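Local coordinates for Tat (Twin-arginine translocation) pathway signal sequence containing protein (Mycobacterium tuberculosis, PDB 5IMU) that is of unknown function but folds, in this C-terminal fragment, into a bundle of alpha helices and an alpha/beta part that binds a potassium ion, at residues Pro119-Phe124 / Tyr208-Tyr213; Glu172-Ala177 / Leu183-Asp188; Val21-Arg26 / Asp104-Thr109. All blocks are in the same frame, centred on the assembly; numbering follows the deposited sequence.

Contact 1. Residues Pro119-Phe124 / Tyr208-Tyr213; sequences PKVDEF and YHLAWY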
# COMPACT_ATOMS: atom_id res chain seq x y z
N PRO A 119 7.65 -6.87 11.30
CA PRO A 119 7.45 -7.47 12.63
C PRO A 119 6.20 -6.92 13.30
O PRO A 119 5.76 -5.80 13.03
CB PRO A 119 8.72 -7.07 13.39
CG PRO A 119 9.74 -6.80 12.34
CD PRO A 119 8.98 -6.25 11.17
N LYS A 120 5.62 -7.74 14.18
CA LYS A 120 4.43 -7.32 14.91
C LYS A 120 4.71 -6.07 15.72
O LYS A 120 5.68 -6.01 16.49
CB LYS A 120 3.96 -8.46 15.82
CG LYS A 120 2.66 -8.17 16.56
CD LYS A 120 2.13 -9.43 17.23
CE LYS A 120 1.02 -9.12 18.24
NZ LYS A 120 -0.08 -8.31 17.66
N VAL A 121 3.87 -5.05 15.52
CA VAL A 121 4.00 -3.81 16.28
C VAL A 121 3.87 -4.10 17.77
O VAL A 121 3.06 -4.94 18.19
CB VAL A 121 2.95 -2.79 15.80
CG1 VAL A 121 2.79 -1.65 16.79
CG2 VAL A 121 3.31 -2.26 14.42
N ASP A 122 4.68 -3.42 18.57
CA ASP A 122 4.59 -3.57 20.02
C ASP A 122 3.27 -3.02 20.53
O ASP A 122 2.84 -1.93 20.14
CB ASP A 122 5.76 -2.86 20.70
CG ASP A 122 5.77 -3.06 22.21
OD1 ASP A 122 5.72 -4.23 22.65
OD2 ASP A 122 5.81 -2.05 22.95
N GLU A 123 2.63 -3.78 21.42
CA GLU A 123 1.33 -3.43 21.99
C GLU A 123 0.36 -2.98 20.90
O GLU A 123 -0.15 -1.86 20.91
CB GLU A 123 1.47 -2.35 23.07
CG GLU A 123 2.38 -2.72 24.23
CD GLU A 123 1.82 -3.83 25.10
OE1 GLU A 123 0.59 -4.06 25.07
OE2 GLU A 123 2.61 -4.48 25.81
N PHE A 124 0.12 -3.88 19.95
CA PHE A 124 -0.67 -3.54 18.76
C PHE A 124 -2.00 -2.90 19.13
O PHE A 124 -2.36 -1.84 18.60
CB PHE A 124 -0.89 -4.78 17.90
CG PHE A 124 -1.94 -4.59 16.84
CD1 PHE A 124 -1.61 -3.99 15.63
CD2 PHE A 124 -3.25 -4.99 17.04
CE1 PHE A 124 -2.57 -3.80 14.65
CE2 PHE A 124 -4.21 -4.80 16.07
CZ PHE A 124 -3.87 -4.21 14.87
N TYR A 208 0.36 -4.26 9.18
CA TYR A 208 1.00 -3.55 8.08
C TYR A 208 0.56 -2.09 8.03
O TYR A 208 1.39 -1.18 7.93
CB TYR A 208 0.69 -4.26 6.76
CG TYR A 208 1.08 -3.51 5.49
CD1 TYR A 208 2.34 -3.69 4.92
CD2 TYR A 208 0.19 -2.66 4.86
CE1 TYR A 208 2.69 -3.02 3.76
CE2 TYR A 208 0.53 -1.99 3.70
CZ TYR A 208 1.79 -2.17 3.15
OH TYR A 208 2.14 -1.51 2.00
N HIS A 209 -0.75 -1.85 8.10
CA HIS A 209 -1.25 -0.48 7.99
C HIS A 209 -0.91 0.34 9.23
O HIS A 209 -0.62 1.54 9.13
CB HIS A 209 -2.75 -0.49 7.73
CG HIS A 209 -3.12 -1.00 6.37
ND1 HIS A 209 -2.69 -0.39 5.21
CD2 HIS A 209 -3.88 -2.05 5.99
CE1 HIS A 209 -3.17 -1.05 4.17
NE2 HIS A 209 -3.89 -2.06 4.61
N LEU A 210 -0.95 -0.28 10.41
CA LEU A 210 -0.61 0.44 11.63
C LEU A 210 0.86 0.84 11.65
O LEU A 210 1.21 1.95 12.08
CB LEU A 210 -0.94 -0.41 12.86
CG LEU A 210 -1.58 0.26 14.08
CD1 LEU A 210 -1.04 -0.36 15.36
CD2 LEU A 210 -1.38 1.77 14.08
N ALA A 211 1.75 -0.06 11.21
CA ALA A 211 3.17 0.27 11.16
C ALA A 211 3.43 1.44 10.21
O ALA A 211 4.20 2.35 10.53
CB ALA A 211 3.98 -0.95 10.74
N TRP A 212 2.78 1.43 9.04
CA TRP A 212 2.96 2.53 8.10
C TRP A 212 2.34 3.82 8.61
O TRP A 212 2.82 4.91 8.27
CB TRP A 212 2.39 2.15 6.74
CG TRP A 212 3.38 1.43 5.88
CD1 TRP A 212 3.45 0.09 5.65
CD2 TRP A 212 4.47 2.02 5.17
NE1 TRP A 212 4.51 -0.19 4.82
CE2 TRP A 212 5.15 0.98 4.51
CE3 TRP A 212 4.93 3.33 5.01
CZ2 TRP A 212 6.27 1.21 3.71
CZ3 TRP A 212 6.04 3.56 4.22
CH2 TRP A 212 6.70 2.50 3.58
N TYR A 213 1.27 3.73 9.41
CA TYR A 213 0.69 4.93 10.00
C TYR A 213 1.71 5.64 10.88
O TYR A 213 1.78 6.88 10.88
CB TYR A 213 -0.56 4.59 10.80
CG TYR A 213 -1.16 5.78 11.51
CD1 TYR A 213 -2.00 6.66 10.84
CD2 TYR A 213 -0.88 6.03 12.85
CE1 TYR A 213 -2.54 7.76 11.48
CE2 TYR A 213 -1.42 7.13 13.50
CZ TYR A 213 -2.25 7.99 12.81
OH TYR A 213 -2.78 9.07 13.46

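Contact 2. Residues Glu172-Ala177 / Leu183-Asp188; sequences ESVLKA and LTAVGD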
# COMPACT_ATOMS: atom_id res chain seq x y z
N GLU A 172 -10.69 8.39 -2.45
CA GLU A 172 -10.98 9.30 -3.55
C GLU A 172 -10.52 10.72 -3.24
O GLU A 172 -10.04 11.43 -4.13
CB GLU A 172 -12.47 9.26 -3.88
CG GLU A 172 -12.91 7.95 -4.48
CD GLU A 172 -12.13 7.62 -5.74
OE1 GLU A 172 -12.28 8.37 -6.73
OE2 GLU A 172 -11.36 6.64 -5.74
N SER A 173 -10.67 11.16 -1.99
CA SER A 173 -10.17 12.47 -1.60
C SER A 173 -8.66 12.57 -1.84
O SER A 173 -8.18 13.54 -2.42
CB SER A 173 -10.49 12.74 -0.13
OG SER A 173 -9.97 14.00 0.28
N VAL A 174 -7.92 11.55 -1.42
CA VAL A 174 -6.46 11.59 -1.53
C VAL A 174 -6.03 11.50 -2.99
O VAL A 174 -5.20 12.29 -3.45
CB VAL A 174 -5.83 10.47 -0.69
CG1 VAL A 174 -4.39 10.23 -1.10
CG2 VAL A 174 -5.90 10.82 0.79
N LEU A 175 -6.57 10.54 -3.73
CA LEU A 175 -6.10 10.30 -5.09
C LEU A 175 -6.51 11.42 -6.05
O LEU A 175 -5.84 11.61 -7.07
CB LEU A 175 -6.60 8.95 -5.60
CG LEU A 175 -6.03 7.78 -4.78
CD1 LEU A 175 -6.35 6.45 -5.43
CD2 LEU A 175 -4.53 7.95 -4.58
N LYS A 176 -7.58 12.16 -5.74
CA LYS A 176 -7.91 13.32 -6.55
C LYS A 176 -7.02 14.51 -6.23
O LYS A 176 -6.79 15.36 -7.10
CB LYS A 176 -9.39 13.68 -6.36
CG LYS A 176 -10.35 12.69 -7.01
CD LYS A 176 -11.80 12.94 -6.60
CE LYS A 176 -12.76 11.99 -7.30
NZ LYS A 176 -12.77 12.18 -8.78
N ALA A 177 -6.51 14.59 -5.00
CA ALA A 177 -5.61 15.68 -4.63
C ALA A 177 -4.17 15.40 -5.06
O ALA A 177 -3.39 16.34 -5.23
CB ALA A 177 -5.67 15.94 -3.13
N LEU A 183 -0.56 14.36 3.66
CA LEU A 183 -0.25 13.13 4.38
C LEU A 183 -1.18 12.93 5.57
O LEU A 183 -1.34 11.79 6.04
CB LEU A 183 1.20 13.14 4.87
CG LEU A 183 2.32 12.92 3.85
CD1 LEU A 183 3.60 12.61 4.60
CD2 LEU A 183 1.98 11.82 2.86
N THR A 184 -1.77 14.01 6.09
CA THR A 184 -2.81 13.90 7.11
C THR A 184 -3.93 12.97 6.65
O THR A 184 -4.32 12.05 7.38
CB THR A 184 -3.35 15.29 7.43
OG1 THR A 184 -2.49 15.94 8.38
CG2 THR A 184 -4.76 15.21 8.00
N ALA A 185 -4.46 13.21 5.45
CA ALA A 185 -5.53 12.37 4.94
C ALA A 185 -5.05 10.95 4.65
O ALA A 185 -5.82 9.99 4.80
CB ALA A 185 -6.15 12.99 3.69
N VAL A 186 -3.79 10.80 4.23
CA VAL A 186 -3.25 9.46 4.01
C VAL A 186 -3.18 8.69 5.32
O VAL A 186 -3.51 7.50 5.37
CB VAL A 186 -1.87 9.56 3.34
CG1 VAL A 186 -1.22 8.19 3.26
CG2 VAL A 186 -1.99 10.17 1.95
N GLY A 187 -2.76 9.35 6.40
CA GLY A 187 -2.74 8.70 7.70
C GLY A 187 -4.11 8.20 8.12
O GLY A 187 -4.24 7.09 8.64
N ASP A 188 -5.14 9.02 7.91
CA ASP A 188 -6.51 8.58 8.19
C ASP A 188 -6.87 7.34 7.38
O ASP A 188 -7.46 6.39 7.90
CB ASP A 188 -7.49 9.71 7.91
CG ASP A 188 -7.41 10.83 8.94
OD1 ASP A 188 -6.49 10.80 9.78
OD2 ASP A 188 -8.26 11.74 8.90

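Contact 3. Residues Val21-Arg26 / Asp104-Thr109; sequences VDAVAR and DAPALT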
# COMPACT_ATOMS: atom_id res chain seq x y z
N VAL A 21 4.50 -3.78 -13.27
CA VAL A 21 4.10 -2.38 -13.08
C VAL A 21 2.72 -2.14 -13.67
O VAL A 21 1.84 -1.57 -13.01
CB VAL A 21 5.14 -1.44 -13.71
CG1 VAL A 21 4.60 -0.02 -13.75
CG2 VAL A 21 6.44 -1.48 -12.93
N ASP A 22 2.50 -2.58 -14.91
CA ASP A 22 1.21 -2.36 -15.55
C ASP A 22 0.09 -3.10 -14.82
O ASP A 22 -1.07 -2.67 -14.89
CB ASP A 22 1.27 -2.79 -17.02
CG ASP A 22 2.20 -1.92 -17.84
OD1 ASP A 22 2.61 -0.85 -17.34
OD2 ASP A 22 2.53 -2.30 -18.98
N ALA A 23 0.41 -4.18 -14.11
CA ALA A 23 -0.61 -4.92 -13.39
C ALA A 23 -1.17 -4.11 -12.22
O ALA A 23 -2.39 -4.12 -11.98
CB ALA A 23 -0.05 -6.25 -12.89
N VAL A 24 -0.31 -3.41 -11.48
CA VAL A 24 -0.83 -2.56 -10.42
C VAL A 24 -1.33 -1.24 -10.98
O VAL A 24 -2.28 -0.65 -10.44
CB VAL A 24 0.23 -2.34 -9.32
CG1 VAL A 24 0.53 -3.64 -8.60
CG2 VAL A 24 1.50 -1.74 -9.90
N ALA A 25 -0.72 -0.75 -12.06
CA ALA A 25 -1.12 0.54 -12.61
C ALA A 25 -2.54 0.50 -13.16
O ALA A 25 -3.30 1.46 -12.98
CB ALA A 25 -0.13 0.97 -13.70
N ARG A 26 -2.93 -0.60 -13.81
CA ARG A 26 -4.29 -0.64 -14.32
C ARG A 26 -5.32 -0.72 -13.21
O ARG A 26 -6.48 -0.33 -13.42
CB ARG A 26 -4.47 -1.81 -15.30
CG ARG A 26 -4.52 -3.19 -14.69
CD ARG A 26 -4.92 -4.21 -15.75
NE ARG A 26 -4.10 -4.09 -16.95
CZ ARG A 26 -2.98 -4.77 -17.17
NH1 ARG A 26 -2.55 -5.63 -16.26
NH2 ARG A 26 -2.29 -4.59 -18.29
N ASP A 104 -1.10 -12.95 -20.28
CA ASP A 104 0.25 -12.87 -19.72
C ASP A 104 0.34 -11.94 -18.51
O ASP A 104 1.43 -11.78 -17.96
CB ASP A 104 1.24 -12.41 -20.80
CG ASP A 104 0.84 -11.10 -21.45
OD1 ASP A 104 -0.35 -10.74 -21.40
OD2 ASP A 104 1.73 -10.42 -22.01
N ALA A 105 -0.77 -11.35 -18.08
CA ALA A 105 -0.73 -10.49 -16.91
C ALA A 105 -0.40 -11.32 -15.67
O ALA A 105 -0.90 -12.44 -15.52
CB ALA A 105 -2.07 -9.77 -16.72
N PRO A 106 0.43 -10.81 -14.77
CA PRO A 106 0.82 -11.60 -13.59
C PRO A 106 -0.35 -11.82 -12.65
O PRO A 106 -1.16 -10.92 -12.42
CB PRO A 106 1.91 -10.75 -12.93
CG PRO A 106 2.32 -9.74 -13.97
CD PRO A 106 1.11 -9.50 -14.80
N ALA A 107 -0.42 -13.03 -12.11
CA ALA A 107 -1.47 -13.36 -11.15
C ALA A 107 -1.30 -12.54 -9.88
O ALA A 107 -0.20 -12.40 -9.34
CB ALA A 107 -1.44 -14.85 -10.83
N LEU A 108 -2.42 -12.00 -9.38
CA LEU A 108 -2.39 -11.08 -8.25
C LEU A 108 -2.52 -11.84 -6.93
O LEU A 108 -3.48 -11.70 -6.17
CB LEU A 108 -3.50 -10.04 -8.41
CG LEU A 108 -3.45 -9.28 -9.74
CD1 LEU A 108 -4.66 -8.38 -9.90
CD2 LEU A 108 -2.16 -8.48 -9.84
N THR A 109 -1.50 -12.65 -6.65
CA THR A 109 -1.47 -13.51 -5.48
C THR A 109 -0.43 -13.08 -4.45
O THR A 109 -0.16 -13.84 -3.51
CB THR A 109 -1.20 -14.96 -5.89
OG1 THR A 109 0.11 -15.05 -6.48
CG2 THR A 109 -2.22 -15.43 -6.90

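Contact 1. Residues Pro119-Phe124 / Tyr208-Tyr213
L210 and A211 on helix 203-216 receive F124 and V121 from the loop that runs into helix 124-133. V121 CA and A211 CA, the closest CA pair across the two segments, lie 6.6 Å apart. Just before the helix segment, N207 supplies the polar tie: its OD1 and ND2 hydrogen-bond V121 N and P119 O. Taking the helix in order from there, Y208 and H209 face the other way: Y208 OH is hydrogen-bonded to the backbone N of I55 and H209 ND1 to W54 NE1, so this side of the helix belongs to the interface with the alpha/beta part. L210 is the first residue to reach the loop. Its CD1 lies 3.7 Å from F124 CD1 and 3.8 Å from F124 CE1, approaching the ring obliquely near these two atoms, and the same methyl is 3.8 Å from the carbonyl O of F124. F124 holds CG anti to its own N (chi1 167°), which brings the ring back to the leucine although its CB bond does not aim there. A211 follows, with CB 4.0 Å from V121 CG2, the methyl of the valine that sits beside the valine N. The other branch, V121 CG1, stays 4.3 Å from L210 CD1, so the valine straddles two successive helix residues. Beyond A211, W212 takes no part across the contact; its CD1 lies 3.7 Å above one face of the Y208 ring, within the helix itself. The side-chain chemistry between the two segments is therefore wholly apolar, methyls and one ring, while the two hydrogen bonds of N207 probably hold the loop against the helix.

Contact 2. Residues Glu172-Ala177 / Leu183-Asp188
V174 and the pair A185-V186 form the whole side-chain contact between the last turns of helix 157-177 and the first turns of helix 183-199. V174 carries it with both branches. Its CG1 is anti to the backbone N (chi1 163°), which puts CG1 beside the carbonyl carbon and CG2 beside the N, so that both methyls meet the partner helix. CG2 comes to 3.6 Å from A185 CB and 4.0 Å from the A185 carbonyl carbon, so this methyl rests on the alanine and on the backbone next to it. V174 CG1 meets V186 CG2 at 3.9 Å, and V174 CG2 is only slightly farther from that same methyl, at 4.1 Å. V186 adopts the same rotamer as V174 (chi1 173°). Its CG2, the branch beside the backbone N, does the touching, and the two valine side chains cross at about a right angle. The methyl of A185 points toward the other helix, and with so short a side chain the CA atoms of V174 and A185 can lie 6.6 Å apart. Farther off, D188 OD1 and E172 OE2 form salt bridges with R135 NE and R30 NH2, linking the two helices to other parts of the chain. Two roughly antiparallel helices, joined by just five residues and packed through small aliphatic side chains near their connection, make a helical hairpin of the bundle in the DUF5631 region.

Contact 3. Residues Val21-Arg26 / Asp104-Thr109
A23 points its methyl from helix 6-27 into the loop, where CB lies 3.9 Å from P106 CD and 4.3 Å from L108 CD2. The proline ring thus meets the alanine by the CD corner, next to its imide N, and the leucine reaches it with one methyl branch. One helical turn further on, R26 touches the loop more loosely, NH1 being 4.2 Å from A105 CB in an oblique approach to the guanidinium. That group is shaped by a folded chain: CG stands between the backbone N and the carbonyl carbon (chi1 73°), and a second bend at chi3 (51°) curls the side chain back over its own helix. The carbonyl O of D22 consequently lies 3.5 Å above the guanidinium plane, over its centre, while NE donates to A99 O, so the polar end has its partner outside the loop segment and A105 CB merely packs beside it. In the loop, A105, P106 and A107 all have extended, polyproline-like backbone angles. A105 and L108, three residues apart, point toward the helix, the A107 methyl turns away, and P106 touches with CD. L108 is the centre of an inverse gamma turn. A107 is tied by backbone hydrogen bonding to A63. R19 and Q27, upstream and downstream on helix 6-27, touch P106 and L108 respectively. On its other flank the helix packs against the sheet: V21 touches A35 of strand 33-37 and A90 of strand 88-92, and A25 bridges W33 and H92. The 21-26 part of helix 6-27 therefore lies between strands 33-37 and 88-92 on one flank and the loop leading to helix 111-115 on the other.

How the contacts relate
Contacts 1 and 2 belong to the helical DUF5631 region and share helical neighbours: their centres are 20 Å apart, yet Y213 CD1 of the first comes to 3.2 Å from G187 O of the second, where helix 203-216 packs on helix 183-199, the helix before it in the chain. Contact 2 falls within the sequence spanned by contact 1. Contact 3 lies in the alpha/beta part, with its centre 27 Å from that of contact 1, across the chain's centre, and 24 Å from that of contact 2; it touches neither. The potassium ion, bound at T44, N64 and T66, is about 12 Å from the P106 side chain, too far for contact 3 to take part in its site.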